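AAC3-I (Uncultured bacterium, PDB 5HMN) probably transfers an acetyl group from acetyl-coenzyme A to aminoglycoside antibiotics, as a GNAT-fold acetyltransferase from a soil metagenome linked to antibiotic resistance. Local coordinates at residues S45-L48 and L49-D52; I105-L108 and K109-A113; E131-I134 and A135-K139. All coordinates share one frame; numbering follows the deposited sequence.

In the fold
The three contacts follow one another along the chain. Contact 1 is the end of helix 42-49 and its following loop; contact 2 is a turn of helix 100-115, which connects strands 82-91 and 119-124; contact 3 is a turn of helix 131-140 against coenzyme A. Contacts 2 and 3 touch, Ile105 CD1 lying 4.2 Å from Leu136 CD2, although their centres are about 18 Å apart. Through this seam contact 2 backs the cofactor site, the side chain of Ile105 lying about 7 Å from coenzyme A. Contact 1 is remote: its centre is about 30 Å from that of contact 3, across the middle of the chain, and its nearest atoms stay about 9 Å from contact 2.

Contact 1. Residues S45-L48 and L49-D52; sequences SRRL and LESD
Leu49 N and Glu50 N reach back to Ser45 O (3.2 Å) and Arg46 O, the last two helical bonds of this turn, before Glu50 leaves helical backbone angles and the chain runs on toward strand 54-61. One residue further on the pattern shortens: Ser51 N makes a weak bond to Leu48 O, 3.3 Å away, and Ser51 OG gives the same oxygen a much closer bond of 2.6 Å. The OG stands between its own N and carbonyl carbon (chi1 65°), which turns the hydroxyl back onto the helix end; a short polar side chain suits this place, since it can serve a carbonyl that the departing backbone meets only weakly. The same OG makes a weak bond with Phe54 N, linking the helix end to the start of strand 54-61.

This is the C-terminal end of helix 42-49 in the GNAT fold, with an apolar side and a charged side. Leu49 lays CB and CG against Ser45 O, CG at 3.4 Å, and its side chain packs on Val15 of helix 15-28 and on Phe54 and Ala56. Leu48 also meets Phe54, and touches Lys76 of the second subunit. On the outer side Glu50 folds its CG over two carbonyls, at 3.3 Å from Arg46 O and 3.4 Å from Arg47 O, and directs its carboxylate to the guanidinium of Arg46. That arginine is stretched out from CG to NE, which brings its end up beside the glutamate. Opposite charges pair as a salt bridge through NH1 and OE1, but the modelled separation is implausibly short and its detail is doubtful. Arg47 contributes its aliphatic part instead, CG resting 3.6 Å from Glu50 OE2.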
ATOM      1  N   SER C  45      -5.238  10.400  15.051  1.00 47.47           N
ATOM      2  CA  SER C  45      -3.852  10.564  14.627  1.00 49.36           C
ATOM      3  C   SER C  45      -2.913   9.807  15.555  1.00 42.25           C
ATOM      4  O   SER C  45      -1.922   9.234  15.123  1.00 41.06           O
ATOM      5  CB  SER C  45      -3.473  12.047  14.584  1.00 42.36           C
ATOM      6  OG  SER C  45      -4.306  12.759  13.689  1.00 44.49           O
ATOM      7  N   ARG C  46      -3.235   9.790  16.843  1.00 51.89           N
ATOM      8  CA  ARG C  46      -2.373   9.111  17.796  1.00 41.34           C
ATOM      9  C   ARG C  46      -2.345   7.592  17.618  1.00 41.43           C
ATOM     10  O   ARG C  46      -1.276   6.979  17.597  1.00 62.45           O
ATOM     11  CB  ARG C  46      -2.798   9.420  19.215  1.00 57.02           C
ATOM     12  CG  ARG C  46      -1.966   8.660  20.199  1.00 61.01           C
ATOM     13  CD  ARG C  46      -2.282   9.050  21.621  1.00 71.06           C
ATOM     14  NE  ARG C  46      -1.146   8.785  22.499  1.00 80.19           N
ATOM     15  CZ  ARG C  46      -0.745   7.575  22.858  1.00 97.49           C
ATOM     16  NH1 ARG C  46      -1.383   6.493  22.425  1.00 90.18           N
ATOM     17  NH2 ARG C  46       0.301   7.437  23.660  1.00 92.61           N
ATOM     18  N   ARG C  47      -3.520   6.988  17.515  1.00 46.78           N
ATOM     19  CA  ARG C  47      -3.613   5.538  17.358  1.00 43.96           C
ATOM     20  C   ARG C  47      -2.930   5.081  16.072  1.00 41.55           C
ATOM     21  O   ARG C  47      -2.392   3.976  15.996  1.00 46.20           O
ATOM     22  CB  ARG C  47      -5.070   5.088  17.374  1.00 47.50           C
ATOM     23  CG  ARG C  47      -5.689   5.077  18.760  1.00 72.81           C
ATOM     24  CD  ARG C  47      -7.015   4.345  18.757  1.00 72.03           C
ATOM     25  NE  ARG C  47      -7.954   4.929  17.806  1.00 76.33           N
ATOM     26  CZ  ARG C  47      -8.743   5.959  18.091  1.00 82.29           C
ATOM     27  NH1 ARG C  47      -8.693   6.515  19.295  1.00 76.17           N
ATOM     28  NH2 ARG C  47      -9.579   6.437  17.179  1.00 82.60           N
ATOM     29  N   LEU C  48      -2.942   5.946  15.066  1.00 40.92           N
ATOM     30  CA  LEU C  48      -2.257   5.654  13.812  1.00 41.85           C
ATOM     31  C   LEU C  48      -0.744   5.628  14.019  1.00 46.81           C
ATOM     32  O   LEU C  48      -0.043   4.784  13.460  1.00 42.14           O
ATOM     33  CB  LEU C  48      -2.634   6.684  12.745  1.00 39.54           C
ATOM     34  CG  LEU C  48      -1.993   6.503  11.365  1.00 36.77           C
ATOM     35  CD1 LEU C  48      -2.355   5.147  10.767  1.00 39.89           C
ATOM     36  CD2 LEU C  48      -2.407   7.630  10.432  1.00 35.84           C
ATOM     37  N   LEU C  49      -0.248   6.547  14.843  1.00 37.16           N
ATOM     38  CA  LEU C  49       1.180   6.649  15.120  1.00 47.36           C
ATOM     39  C   LEU C  49       1.711   5.507  15.991  1.00 36.59           C
ATOM     40  O   LEU C  49       2.896   5.172  15.937  1.00 55.67           O
ATOM     41  CB  LEU C  49       1.487   7.995  15.786  1.00 48.45           C
ATOM     42  CG  LEU C  49       1.474   9.195  14.833  1.00 37.41           C
ATOM     43  CD1 LEU C  49       1.587  10.498  15.608  1.00 41.45           C
ATOM     44  CD2 LEU C  49       2.604   9.080  13.822  1.00 36.85           C
ATOM     45  N   GLU C  50       0.840   4.906  16.790  1.00 43.03           N
ATOM     46  CA  GLU C  50       1.260   3.789  17.631  1.00 47.65           C
ATOM     47  C   GLU C  50       0.868   2.444  17.023  1.00 41.99           C
ATOM     48  O   GLU C  50       0.944   1.413  17.681  1.00 49.90           O
ATOM     49  CB  GLU C  50       0.673   3.931  19.030  1.00 56.81           C
ATOM     50  CG  GLU C  50      -0.834   4.006  19.049  1.00 75.05           C
ATOM     51  CD  GLU C  50      -1.370   4.388  20.409  1.00 85.25           C
ATOM     52  OE1 GLU C  50      -0.557   4.543  21.347  1.00 77.62           O
ATOM     53  OE2 GLU C  50      -2.603   4.545  20.546  1.00 82.78           O
ATOM     54  N   SER C  51       0.462   2.463  15.761  1.00 45.95           N
ATOM     55  CA  SER C  51       0.151   1.227  15.052  1.00 43.73           C
ATOM     56  C   SER C  51       1.434   0.528  14.622  1.00 46.21           C
ATOM     57  O   SER C  51       2.506   1.138  14.586  1.00 47.17           O
ATOM     58  CB  SER C  51      -0.737   1.504  13.840  1.00 48.64           C
ATOM     59  OG  SER C  51      -0.060   2.291  12.875  1.00 46.11           O
ATOM     60  N   ASP C  52       1.311  -0.753  14.289  1.00 47.71           N
ATOM     61  CA  ASP C  52       2.451  -1.591  13.933  1.00 56.51           C
ATOM     62  C   ASP C  52       3.055  -1.266  12.569  1.00 58.30           C
ATOM     63  O   ASP C  52       4.239  -1.518  12.332  1.00 59.28           O
ATOM     64  CB  ASP C  52       2.036  -3.066  13.941  1.00 59.06           C
ATOM     65  CG  ASP C  52       1.510  -3.516  15.286  1.00 93.75           C
ATOM     66  OD1 ASP C  52       2.322  -3.642  16.225  1.00101.16           O
ATOM     67  OD2 ASP C  52       0.287  -3.748  15.402  1.00104.70           O
TER

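Contact 2. Residues I105-L108 and K109-A113; sequences IEKL and KELGA
Ile105 O receives Lys109 N at 2.9 Å, and the same oxygen lies against the lysine's CG at 3.3 Å. The Lys109 chain, fully extended beyond CG, passes its methylenes along this turn, its CE coming to 4.3 Å from Ile105 CG2; a long flexible residue can thus be apolar near the backbone and charged at its end. Glu106 O takes Glu110 N in a longer, fairly straight bond (163°). Lys107 O accepts from Leu111 N and also lies 3.1 Å from Glu110 CG. A bend at chi2 (72°) carries the Lys107 chain across to the side of Glu110 and Leu111: its CE packs against Leu111 CD1 at 4.1 Å, while NZ and Glu110 OE2, 3.8 Å apart, form a long and probably weak salt bridge. Leu108 O bonds to Gly112 N at 2.8 Å, and Gly112, with no side chain, suits this close approach.

Helix 100-115 is the crossover of the beta-alpha-beta unit between strands 82-91 and 119-124. Leucine suits position 108, which is buried on Ile55, Ile84 and Ile86 of the sheet; Leu111 and Lys107 reach Leu57, and Ile105 and Lys109 meet Leu140 of helix 131-140.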
ATOM      1  N   ILE C 105      14.822   8.926   2.953  1.00 32.58           N
ATOM      2  CA  ILE C 105      14.750   7.560   2.444  1.00 32.83           C
ATOM      3  C   ILE C 105      15.843   6.702   3.069  1.00 27.88           C
ATOM      4  O   ILE C 105      15.631   5.529   3.370  1.00 36.62           O
ATOM      5  CB  ILE C 105      14.850   7.540   0.908  1.00 29.42           C
ATOM      6  CG1 ILE C 105      13.656   8.289   0.309  1.00 28.62           C
ATOM      7  CG2 ILE C 105      14.885   6.107   0.377  1.00 34.59           C
ATOM      8  CD1 ILE C 105      13.670   8.393  -1.192  1.00 43.91           C
ATOM      9  N   GLU C 106      17.011   7.302   3.287  1.00 30.29           N
ATOM     10  CA  GLU C 106      18.109   6.605   3.944  1.00 31.48           C
ATOM     11  C   GLU C 106      17.703   6.192   5.357  1.00 46.35           C
ATOM     12  O   GLU C 106      18.055   5.108   5.825  1.00 48.40           O
ATOM     13  CB  GLU C 106      19.363   7.483   3.982  1.00 47.57           C
ATOM     14  CG  GLU C 106      20.543   6.847   4.696  1.00 66.95           C
ATOM     15  CD  GLU C 106      21.859   7.532   4.381  1.00 95.54           C
ATOM     16  OE1 GLU C 106      21.886   8.782   4.332  1.00 99.65           O
ATOM     17  OE2 GLU C 106      22.865   6.820   4.175  1.00103.00           O
ATOM     18  N   LYS C 107      16.949   7.061   6.020  1.00 34.21           N
ATOM     19  CA  LYS C 107      16.423   6.779   7.350  1.00 36.96           C
ATOM     20  C   LYS C 107      15.399   5.653   7.301  1.00 29.24           C
ATOM     21  O   LYS C 107      15.353   4.803   8.190  1.00 38.88           O
ATOM     22  CB  LYS C 107      15.793   8.034   7.948  1.00 45.82           C
ATOM     23  CG  LYS C 107      15.049   7.809   9.250  1.00 28.99           C
ATOM     24  CD  LYS C 107      16.002   7.541  10.393  1.00 38.60           C
ATOM     25  CE  LYS C 107      15.251   7.464  11.710  1.00 66.00           C
ATOM     26  NZ  LYS C 107      16.169   7.206  12.853  1.00 79.53           N
ATOM     27  N   LEU C 108      14.577   5.650   6.257  1.00 29.75           N
ATOM     28  CA  LEU C 108      13.551   4.624   6.107  1.00 33.03           C
ATOM     29  C   LEU C 108      14.190   3.258   5.859  1.00 32.72           C
ATOM     30  O   LEU C 108      13.659   2.232   6.281  1.00 42.86           O
ATOM     31  CB  LEU C 108      12.596   4.983   4.967  1.00 30.39           C
ATOM     32  CG  LEU C 108      11.340   4.119   4.849  1.00 27.65           C
ATOM     33  CD1 LEU C 108      10.509   4.217   6.120  1.00 24.61           C
ATOM     34  CD2 LEU C 108      10.519   4.523   3.637  1.00 33.17           C
ATOM     35  N   LYS C 109      15.333   3.257   5.179  1.00 32.56           N
ATOM     36  CA  LYS C 109      16.085   2.029   4.928  1.00 38.71           C
ATOM     37  C   LYS C 109      16.572   1.388   6.221  1.00 42.59           C
ATOM     38  O   LYS C 109      16.363   0.198   6.451  1.00 36.68           O
ATOM     39  CB  LYS C 109      17.282   2.304   4.015  1.00 42.91           C
ATOM     40  CG  LYS C 109      16.925   2.592   2.567  1.00 41.14           C
ATOM     41  CD  LYS C 109      18.183   2.769   1.732  1.00 52.25           C
ATOM     42  CE  LYS C 109      17.853   2.994   0.267  1.00 55.81           C
ATOM     43  NZ  LYS C 109      19.078   3.108  -0.571  1.00 66.41           N
ATOM     44  N   GLU C 110      17.235   2.176   7.067  1.00 44.77           N
ATOM     45  CA  GLU C 110      17.761   1.643   8.322  1.00 58.34           C
ATOM     46  C   GLU C 110      16.626   1.286   9.280  1.00 41.52           C
ATOM     47  O   GLU C 110      16.781   0.429  10.147  1.00 45.74           O
ATOM     48  CB  GLU C 110      18.731   2.634   8.973  1.00 45.59           C
ATOM     49  CG  GLU C 110      18.117   3.958   9.364  1.00 62.82           C
ATOM     50  CD  GLU C 110      19.130   4.913   9.970  1.00 79.74           C
ATOM     51  OE1 GLU C 110      20.130   5.236   9.293  1.00 79.71           O
ATOM     52  OE2 GLU C 110      18.927   5.338  11.127  1.00 85.67           O
ATOM     53  N   LEU C 111      15.477   1.933   9.110  1.00 44.98           N
ATOM     54  CA  LEU C 111      14.287   1.560   9.866  1.00 42.42           C
ATOM     55  C   LEU C 111      13.711   0.253   9.333  1.00 47.36           C
ATOM     56  O   LEU C 111      13.208  -0.575  10.094  1.00 46.45           O
ATOM     57  CB  LEU C 111      13.233   2.663   9.804  1.00 49.62           C
ATOM     58  CG  LEU C 111      13.410   3.852  10.748  1.00 50.31           C
ATOM     59  CD1 LEU C 111      12.289   4.854  10.535  1.00 53.10           C
ATOM     60  CD2 LEU C 111      13.444   3.387  12.192  1.00 53.32           C
ATOM     61  N   GLY C 112      13.794   0.073   8.020  1.00 39.09           N
ATOM     62  CA  GLY C 112      13.281  -1.125   7.381  1.00 51.52           C
ATOM     63  C   GLY C 112      14.103  -2.356   7.709  1.00 47.77           C
ATOM     64  O   GLY C 112      13.553  -3.424   7.989  1.00 45.63           O
ATOM     65  N   ALA C 113      15.423  -2.204   7.673  1.00 42.48           N
ATOM     66  CA  ALA C 113      16.336  -3.299   7.989  1.00 55.59           C
ATOM     67  C   ALA C 113      16.158  -3.768   9.430  1.00 58.98           C
ATOM     68  O   ALA C 113      16.299  -4.952   9.727  1.00 59.42           O
ATOM     69  CB  ALA C 113      17.777  -2.875   7.744  1.00 45.14           C
TER

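Contact 3. Residues E131-I134 and A135-K139; sequences EPAI and ALYSK. With COA (coenzyme A), chain J.
Ala135 N to Glu131 O, Leu136 N to Pro132 O, Tyr137 N to Ala133 O and Ser138 N to Ile134 O make four successive i to i+4 bonds in the first turns of helix 131-140. Pro132, lacking an N-H, suits this first turn, where its nitrogen has no helical carbonyl to serve. Ile134 O is gripped twice, for Ser138 OG adds a 2.6 Å bond from the opposite face of the carbonyl plane to Ser138 N. The Tyr137 ring lies with one face over Ala133 O, 3.2 Å from CG, and its CE2 meets Ala133 CB; its edge carries OH toward the cofactor thiol sulphur S1P, near the ring plane, though implausibly close and therefore doubtful. Rings of Tyr137 and Phe149 of the second subunit meet at about 50°.

Small residues let coenzyme A come close. Ala135 CB lies 3.5 Å from N3A of the adenine, Pro132 CB 3.3 Å from N6A, and Ala133 CB 3.8 Å from CEP of the pantetheine arm. Leu136 CD1 supplies an apolar surface for C5B, 3.5 Å away. Helix 131-140 thus forms one wall of the acetyl-coenzyme A site of the GNAT fold, with a tyrosine beside the thiol, as in many relatives.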
ATOM      1  N   GLU C 131       9.263  14.640 -12.566  1.00 66.39           N
ATOM      2  CA  GLU C 131      10.620  14.159 -12.861  1.00 68.62           C
ATOM      3  C   GLU C 131      11.671  14.453 -11.777  1.00 55.91           C
ATOM      4  O   GLU C 131      12.623  13.684 -11.638  1.00 65.29           O
ATOM      5  CB  GLU C 131      11.107  14.706 -14.209  1.00 90.10           C
ATOM      6  CG  GLU C 131      12.491  14.187 -14.640  1.00 82.53           C
ATOM      7  CD  GLU C 131      12.535  12.681 -14.894  1.00 89.11           C
ATOM      8  OE1 GLU C 131      11.461  12.051 -14.997  1.00104.45           O
ATOM      9  OE2 GLU C 131      13.651  12.126 -14.991  1.00 91.44           O
ATOM     10  N   PRO C 132      11.518  15.554 -11.011  1.00 59.13           N
ATOM     11  CA  PRO C 132      12.372  15.641  -9.819  1.00 55.80           C
ATOM     12  C   PRO C 132      12.268  14.400  -8.930  1.00 49.38           C
ATOM     13  O   PRO C 132      13.293  13.890  -8.473  1.00 55.51           O
ATOM     14  CB  PRO C 132      11.840  16.880  -9.084  1.00 56.72           C
ATOM     15  CG  PRO C 132      10.804  17.508 -10.005  1.00 71.76           C
ATOM     16  CD  PRO C 132      10.941  16.866 -11.342  1.00 72.83           C
ATOM     17  N   ALA C 133      11.049  13.922  -8.701  1.00 48.27           N
ATOM     18  CA  ALA C 133      10.836  12.705  -7.925  1.00 44.39           C
ATOM     19  C   ALA C 133      11.304  11.473  -8.704  1.00 48.24           C
ATOM     20  O   ALA C 133      11.888  10.555  -8.135  1.00 40.91           O
ATOM     21  CB  ALA C 133       9.367  12.567  -7.543  1.00 43.49           C
ATOM     22  N   ILE C 134      11.043  11.461 -10.005  1.00 46.20           N
ATOM     23  CA  ILE C 134      11.451  10.341 -10.847  1.00 59.56           C
ATOM     24  C   ILE C 134      12.973  10.242 -10.936  1.00 46.49           C
ATOM     25  O   ILE C 134      13.527   9.145 -10.904  1.00 52.29           O
ATOM     26  CB  ILE C 134      10.859  10.457 -12.262  1.00 59.24           C
ATOM     27  CG1 ILE C 134       9.334  10.537 -12.188  1.00 64.42           C
ATOM     28  CG2 ILE C 134      11.283   9.277 -13.125  1.00 53.58           C
ATOM     29  CD1 ILE C 134       8.665  10.603 -13.538  1.00 64.92           C
ATOM     30  N   ALA C 135      13.645  11.385 -11.037  1.00 47.94           N
ATOM     31  CA  ALA C 135      15.105  11.406 -11.027  1.00 57.85           C
ATOM     32  C   ALA C 135      15.621  10.904  -9.684  1.00 53.54           C
ATOM     33  O   ALA C 135      16.645  10.223  -9.614  1.00 61.65           O
ATOM     34  CB  ALA C 135      15.629  12.801 -11.313  1.00 50.83           C
ATOM     35  N   LEU C 136      14.899  11.250  -8.622  1.00 52.30           N
ATOM     36  CA  LEU C 136      15.218  10.795  -7.275  1.00 52.56           C
ATOM     37  C   LEU C 136      15.035   9.290  -7.133  1.00 47.92           C
ATOM     38  O   LEU C 136      15.878   8.601  -6.573  1.00 54.26           O
ATOM     39  CB  LEU C 136      14.341  11.519  -6.247  1.00 48.78           C
ATOM     40  CG  LEU C 136      14.450  11.053  -4.793  1.00 46.05           C
ATOM     41  CD1 LEU C 136      15.710  11.590  -4.141  1.00 54.67           C
ATOM     42  CD2 LEU C 136      13.215  11.462  -4.000  1.00 44.70           C
ATOM     43  N   TYR C 137      13.916   8.780  -7.625  1.00 43.71           N
ATOM     44  CA  TYR C 137      13.615   7.367  -7.465  1.00 41.39           C
ATOM     45  C   TYR C 137      14.454   6.488  -8.396  1.00 38.53           C
ATOM     46  O   TYR C 137      14.761   5.343  -8.061  1.00 50.28           O
ATOM     47  CB  TYR C 137      12.125   7.121  -7.700  1.00 45.75           C
ATOM     48  CG  TYR C 137      11.246   7.743  -6.639  1.00 46.18           C
ATOM     49  CD1 TYR C 137      11.696   7.878  -5.332  1.00 40.01           C
ATOM     50  CD2 TYR C 137       9.974   8.201  -6.945  1.00 47.97           C
ATOM     51  CE1 TYR C 137      10.897   8.448  -4.356  1.00 47.96           C
ATOM     52  CE2 TYR C 137       9.167   8.771  -5.976  1.00 47.01           C
ATOM     53  CZ  TYR C 137       9.634   8.893  -4.685  1.00 43.80           C
ATOM     54  OH  TYR C 137       8.834   9.461  -3.720  1.00 52.75           O
ATOM     55  N   SER C 138      14.827   7.023  -9.555  1.00 39.53           N
ATOM     56  CA  SER C 138      15.594   6.248 -10.536  1.00 44.86           C
ATOM     57  C   SER C 138      17.013   5.961 -10.046  1.00 50.53           C
ATOM     58  O   SER C 138      17.614   4.949 -10.414  1.00 53.39           O
ATOM     59  CB  SER C 138      15.647   6.978 -11.879  1.00 47.58           C
ATOM     60  OG  SER C 138      14.347   7.166 -12.408  1.00 48.26           O
ATOM     61  N   LYS C 139      17.538   6.853  -9.214  1.00 42.84           N
ATOM     62  CA  LYS C 139      18.877   6.698  -8.660  1.00 47.01           C
ATOM     63  C   LYS C 139      18.908   5.663  -7.533  1.00 51.72           C
ATOM     64  O   LYS C 139      19.933   5.021  -7.300  1.00 46.46           O
ATOM     65  CB  LYS C 139      19.402   8.043  -8.144  1.00 68.43           C
ATOM     66  CG  LYS C 139      18.755   8.485  -6.840  1.00 82.06           C
ATOM     67  CD  LYS C 139      19.054   9.922  -6.455  1.00 87.05           C
ATOM     68  CE  LYS C 139      19.060  10.066  -4.935  1.00 88.34           C
ATOM     69  NZ  LYS C 139      20.196  10.896  -4.442  1.00 88.16           N
TER
HETATM   70  N1A COA J 500      15.694  17.707 -11.115  0.50 63.99           N
HETATM   71  C2A COA J 500      16.592  16.736 -11.426  0.50 57.83           C
HETATM   72  N3A COA J 500      17.071  15.866 -10.526  0.50 53.22           N
HETATM   73  C4A COA J 500      16.626  15.965  -9.266  0.50 58.76           C
HETATM   74  C5A COA J 500      15.750  16.920  -8.927  0.50 55.50           C
HETATM   75  C6A COA J 500      15.285  17.803  -9.859  0.50 58.61           C
HETATM   76  N6A COA J 500      14.368  18.882  -9.815  0.50 56.62           N
HETATM   77  N7A COA J 500      15.498  16.796  -7.638  0.50 55.27           N
HETATM   78  C8A COA J 500      16.234  15.781  -7.161  0.50 59.33           C
HETATM   79  N9A COA J 500      16.925  15.273  -8.179  0.50 59.41           N
HETATM   80  C1B COA J 500      17.795  14.215  -8.147  0.50 63.86           C
HETATM   81  C2B COA J 500      19.052  14.579  -8.200  0.50 61.26           C
HETATM   82  O2B COA J 500      19.823  13.482  -8.738  0.50 54.44           O
HETATM   83  C3B COA J 500      19.471  14.727  -6.750  0.50 60.80           C
HETATM   84  O3B COA J 500      20.759  14.592  -6.546  0.50 62.21           O
HETATM   85  P3B COA J 500      21.786  15.744  -6.836  0.50 75.08           P
HETATM   86  O7A COA J 500      23.054  15.318  -6.243  0.50 74.04           O
HETATM   87  O8A COA J 500      21.955  15.876  -8.275  0.50 75.68           O
HETATM   88  O9A COA J 500      21.380  17.076  -6.314  0.50 71.50           O
HETATM   89  C4B COA J 500      18.656  13.529  -6.121  0.50 55.84           C
HETATM   90  O4B COA J 500      17.565  13.393  -6.783  0.50 48.61           O
HETATM   91  C5B COA J 500      18.314  13.832  -4.647  0.50 53.80           C
HETATM   92  O5B COA J 500      17.772  15.108  -4.457  0.50 54.70           O
HETATM   93  P1A COA J 500      17.232  15.507  -3.062  0.50 41.33           P
HETATM   94  O1A COA J 500      17.790  16.783  -2.739  0.50 43.46           O
HETATM   95  O2A COA J 500      17.621  14.534  -2.099  0.50 30.75           O
HETATM   96  O3A COA J 500      15.738  15.731  -3.234  0.50 39.25           O
HETATM   97  P2A COA J 500      14.881  16.803  -2.541  0.50 38.88           P
HETATM   98  O4A COA J 500      15.244  16.909  -1.186  0.50 37.60           O
HETATM   99  O5A COA J 500      15.029  18.025  -3.229  0.50 40.45           O
HETATM  100  O6A COA J 500      13.387  16.477  -2.767  0.50 38.99           O
HETATM  101  CBP COA J 500      11.382  15.867  -3.843  0.50 36.71           C
HETATM  102  CCP COA J 500      12.920  15.836  -3.877  0.50 34.75           C
HETATM  103  CDP COA J 500      10.870  15.213  -2.575  0.50 37.93           C
HETATM  104  CEP COA J 500      10.816  15.068  -5.031  0.50 48.39           C
HETATM  105  CAP COA J 500      10.956  17.305  -3.927  0.50 38.46           C
HETATM  106  OAP COA J 500      11.221  17.734  -5.192  0.50 43.85           O
HETATM  107  C9P COA J 500       9.490  17.497  -3.683  0.50 42.46           C
HETATM  108  O9P COA J 500       9.062  17.590  -2.600  0.50 40.23           O
HETATM  109  N8P COA J 500       8.584  17.614  -4.756  0.50 42.26           N
HETATM  110  C7P COA J 500       7.210  17.835  -4.579  0.50 42.54           C
HETATM  111  C6P COA J 500       6.358  16.611  -4.196  0.50 50.43           C
HETATM  112  C5P COA J 500       6.684  15.266  -4.885  0.50 56.93           C
HETATM  113  O5P COA J 500       6.882  15.183  -6.075  0.50 57.06           O
HETATM  114  N4P COA J 500       6.716  14.111  -4.036  0.50 51.26           N
HETATM  115  C3P COA J 500       6.998  12.784  -4.470  0.50 50.58           C
HETATM  116  C2P COA J 500       5.961  11.766  -3.926  0.50 63.14           C
HETATM  117  S1P COA J 500       6.514  10.104  -4.278  0.50 55.48           S